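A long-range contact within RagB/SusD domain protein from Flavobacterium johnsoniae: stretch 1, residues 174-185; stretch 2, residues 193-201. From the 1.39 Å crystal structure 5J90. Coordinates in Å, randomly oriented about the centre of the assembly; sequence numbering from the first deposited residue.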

# COMPACT_ATOMS: atom_id res chain seq x y z
N LYS A 174 12.21 35.95 -4.07
CA LYS A 174 13.36 36.80 -4.40
C LYS A 174 12.90 38.11 -5.05
O LYS A 174 13.33 39.21 -4.66
N ARG A 175 12.00 38.00 -6.03
CA ARG A 175 11.51 39.18 -6.74
C ARG A 175 10.65 40.08 -5.85
O ARG A 175 10.74 41.30 -5.93
N ILE A 176 9.84 39.47 -4.99
CA ILE A 176 9.04 40.24 -4.05
C ILE A 176 9.94 41.01 -3.09
O ILE A 176 9.72 42.20 -2.84
N ASP A 177 10.96 40.34 -2.56
CA ASP A 177 11.88 40.94 -1.60
C ASP A 177 12.61 42.13 -2.23
O ASP A 177 12.94 43.10 -1.54
N ALA A 178 12.84 42.05 -3.53
CA ALA A 178 13.55 43.09 -4.27
C ALA A 178 12.63 44.22 -4.73
O ALA A 178 13.10 45.21 -5.29
N GLY A 179 11.33 44.08 -4.49
CA GLY A 179 10.37 45.09 -4.87
C GLY A 179 10.14 45.18 -6.37
O GLY A 179 9.71 46.21 -6.89
N GLU A 180 10.41 44.08 -7.07
CA GLU A 180 10.25 44.03 -8.52
C GLU A 180 8.78 43.98 -8.90
O GLU A 180 8.05 43.08 -8.48
N ALA A 181 8.34 44.94 -9.71
CA ALA A 181 6.94 44.99 -10.13
C ALA A 181 6.55 43.77 -10.96
O ALA A 181 7.34 43.29 -11.77
N SER A 182 5.33 43.29 -10.76
CA SER A 182 4.84 42.13 -11.50
C SER A 182 4.69 42.42 -12.99
O SER A 182 4.30 43.52 -13.39
N THR A 183 4.99 41.42 -13.81
CA THR A 183 4.74 41.50 -15.24
C THR A 183 3.71 40.45 -15.65
O THR A 183 3.67 40.03 -16.81
N PHE A 184 2.85 40.06 -14.71
CA PHE A 184 1.91 38.95 -14.93
C PHE A 184 0.43 39.33 -14.90
O PHE A 184 -0.42 38.52 -15.24
N GLU A 185 0.10 40.57 -14.52
CA GLU A 185 -1.31 40.90 -14.34
C GLU A 185 -2.18 40.66 -15.59
O GLU A 185 -3.26 40.08 -15.49
N LYS A 193 -4.58 38.76 -9.77
CA LYS A 193 -4.23 39.94 -10.57
C LYS A 193 -2.72 40.19 -10.67
O LYS A 193 -2.25 41.32 -10.58
N GLY A 194 -1.97 39.11 -10.88
CA GLY A 194 -0.54 39.21 -11.09
C GLY A 194 0.33 39.31 -9.85
O GLY A 194 1.55 39.34 -9.96
N LYS A 195 -0.29 39.36 -8.67
CA LYS A 195 0.46 39.55 -7.42
C LYS A 195 1.29 38.32 -7.04
O LYS A 195 0.74 37.27 -6.67
N TYR A 196 2.61 38.44 -7.11
CA TYR A 196 3.49 37.31 -6.84
C TYR A 196 3.29 36.75 -5.43
O TYR A 196 3.35 35.54 -5.24
N GLU A 197 3.10 37.63 -4.45
CA GLU A 197 2.93 37.19 -3.07
C GLU A 197 1.73 36.25 -2.92
O GLU A 197 1.81 35.26 -2.18
N SER A 198 0.64 36.53 -3.63
CA SER A 198 -0.54 35.67 -3.57
C SER A 198 -0.29 34.32 -4.25
O SER A 198 -0.78 33.29 -3.81
N TRP A 199 0.49 34.34 -5.33
CA TRP A 199 0.89 33.11 -5.99
C TRP A 199 1.78 32.26 -5.07
O TRP A 199 1.66 31.03 -5.04
N VAL A 200 2.67 32.89 -4.32
CA VAL A 200 3.52 32.14 -3.39
C VAL A 200 2.68 31.55 -2.26
O VAL A 200 2.87 30.39 -1.89
N ARG A 201 1.73 32.33 -1.75
CA ARG A 201 0.87 31.86 -0.68
C ARG A 201 0.04 30.66 -1.16
O ARG A 201 -0.19 29.70 -0.41

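A single large side chain can organise a loop around itself, and Tyr-196 of this RagB/SusD domain protein is a clear example. Standing in the first turn of its helix with chi1 m, it points toward stretch 1 and buries more surface there than any other residue. The chain from Arg-175 to Phe-184 curls around it. Ile-176 (m, t) packs CG1 against Tyr-196 CB at 3.7 Å, while its CD1 reaches Val-200 CG2 at 4.1 Å. Ser-182 CB lies over one face of the ring, 4.2 Å from its centroid, and Phe-184 CB meets the ring edge, 4.2 Å from Tyr-196 CE1.

The phenol tip is held by polar groups: Thr-183 N donates to Tyr-196 OH (3.2 Å), and the hydroxyl donates to a water 2.7 Å away, which in turn donates to Glu-180 OE2 and Ala-181 O. Arg-175 NH1 braces that carboxylate through a salt bridge to Glu-180 OE2 (2.6 Å).

The complementary lesson is absence. Gly-194 lets the loop close in, its CA 3.7 Å from Glu-185 N; an ideal CB would clash with that nitrogen. Ser-182 OG (chi1 t) donates to Gly-194 O at 2.6 Å and accepts from Phe-184 N. Beyond, Phe-184 (chi1 t) turns its edge toward the face of Trp-199, with planes at 79°.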

# COMPACT_ATOMS: atom_id res chain seq x y z
CB LYS A 174 14.31 36.05 -5.33
CG LYS A 174 15.49 36.86 -5.83
CD LYS A 174 16.36 36.02 -6.75
CE LYS A 174 15.65 35.71 -8.06
NZ LYS A 174 16.50 34.90 -8.98
CB ARG A 175 10.76 38.76 -8.00
CG ARG A 175 11.69 38.11 -9.01
CD ARG A 175 10.95 37.51 -10.18
NE ARG A 175 11.88 36.79 -11.05
CZ ARG A 175 12.35 37.26 -12.20
NH1 ARG A 175 11.96 38.44 -12.66
NH2 ARG A 175 13.21 36.53 -12.90
CB ILE A 176 8.09 39.33 -3.25
CG1 ILE A 176 7.09 38.66 -4.19
CG2 ILE A 176 7.36 40.13 -2.17
CD1 ILE A 176 6.45 37.41 -3.61
CB ASP A 177 12.90 39.92 -1.10
CG ASP A 177 12.31 38.91 -0.14
OD1 ASP A 177 11.17 39.12 0.34
OD2 ASP A 177 13.00 37.91 0.15
CB ALA A 178 14.30 42.50 -5.45
CB GLU A 180 10.98 42.80 -9.07
CG GLU A 180 10.93 42.68 -10.57
CD GLU A 180 11.62 41.42 -11.06
OE1 GLU A 180 12.84 41.27 -10.81
OE2 GLU A 180 10.95 40.58 -11.69
CB ALA A 181 6.66 46.28 -10.91
CB SER A 182 3.49 41.67 -10.96
OG SER A 182 2.97 40.62 -11.77
CB THR A 183 6.04 41.30 -16.05
OG1 THR A 183 6.73 40.13 -15.60
CG2 THR A 183 6.95 42.51 -15.88
CB PHE A 184 2.19 37.83 -13.91
CG PHE A 184 1.55 36.50 -14.25
CD1 PHE A 184 1.87 35.83 -15.42
CD2 PHE A 184 0.66 35.91 -13.36
CE1 PHE A 184 1.29 34.59 -15.71
CE2 PHE A 184 0.09 34.67 -13.64
CZ PHE A 184 0.39 34.02 -14.82
CB GLU A 185 -1.52 42.33 -13.82
CG GLU A 185 -3.00 42.64 -13.61
CD GLU A 185 -3.27 43.94 -12.89
OE1 GLU A 185 -2.32 44.69 -12.60
OE2 GLU A 185 -4.46 44.21 -12.62
CB LYS A 193 -4.95 41.18 -10.04
CG LYS A 193 -6.47 41.06 -10.09
CD LYS A 193 -7.14 42.31 -9.52
CE LYS A 193 -8.59 42.44 -9.98
NZ LYS A 193 -9.47 41.36 -9.48
CB LYS A 195 -0.48 39.91 -6.28
CG LYS A 195 0.22 40.40 -5.02
CD LYS A 195 -0.78 40.84 -3.97
CE LYS A 195 -0.08 41.52 -2.80
NZ LYS A 195 -1.01 41.76 -1.66
CB TYR A 196 4.96 37.71 -7.03
CG TYR A 196 5.37 38.05 -8.45
CD1 TYR A 196 4.63 37.62 -9.55
CD2 TYR A 196 6.50 38.82 -8.68
CE1 TYR A 196 5.03 37.95 -10.85
CE2 TYR A 196 6.90 39.15 -9.96
CZ TYR A 196 6.17 38.72 -11.04
OH TYR A 196 6.59 39.07 -12.31
CB GLU A 197 2.80 38.41 -2.15
CG GLU A 197 2.65 38.06 -0.68
CD GLU A 197 2.47 39.28 0.20
OE1 GLU A 197 2.84 40.39 -0.24
OE2 GLU A 197 1.94 39.13 1.31
CB SER A 198 -1.74 36.36 -4.20
OG SER A 198 -2.06 37.52 -3.45
CB TRP A 199 1.56 33.42 -7.33
CG TRP A 199 0.55 33.60 -8.43
CD1 TRP A 199 -0.03 34.77 -8.85
CD2 TRP A 199 -0.02 32.56 -9.23
NE1 TRP A 199 -0.91 34.52 -9.87
CE2 TRP A 199 -0.93 33.17 -10.12
CE3 TRP A 199 0.16 31.17 -9.29
CZ2 TRP A 199 -1.66 32.44 -11.06
CZ3 TRP A 199 -0.57 30.45 -10.22
CH2 TRP A 199 -1.46 31.08 -11.09
CB VAL A 200 4.67 33.01 -2.83
CG1 VAL A 200 5.41 32.27 -1.71
CG2 VAL A 200 5.64 33.41 -3.94
CB ARG A 201 -0.01 33.01 -0.17
CG ARG A 201 -0.82 32.70 1.07
CD ARG A 201 -1.39 33.97 1.70
NE ARG A 201 -0.35 34.85 2.24
CZ ARG A 201 -0.05 36.05 1.76
NH1 ARG A 201 -0.69 36.56 0.72
NH2 ARG A 201 0.91 36.77 2.35
O HOH W 1 8.47 40.94 -12.61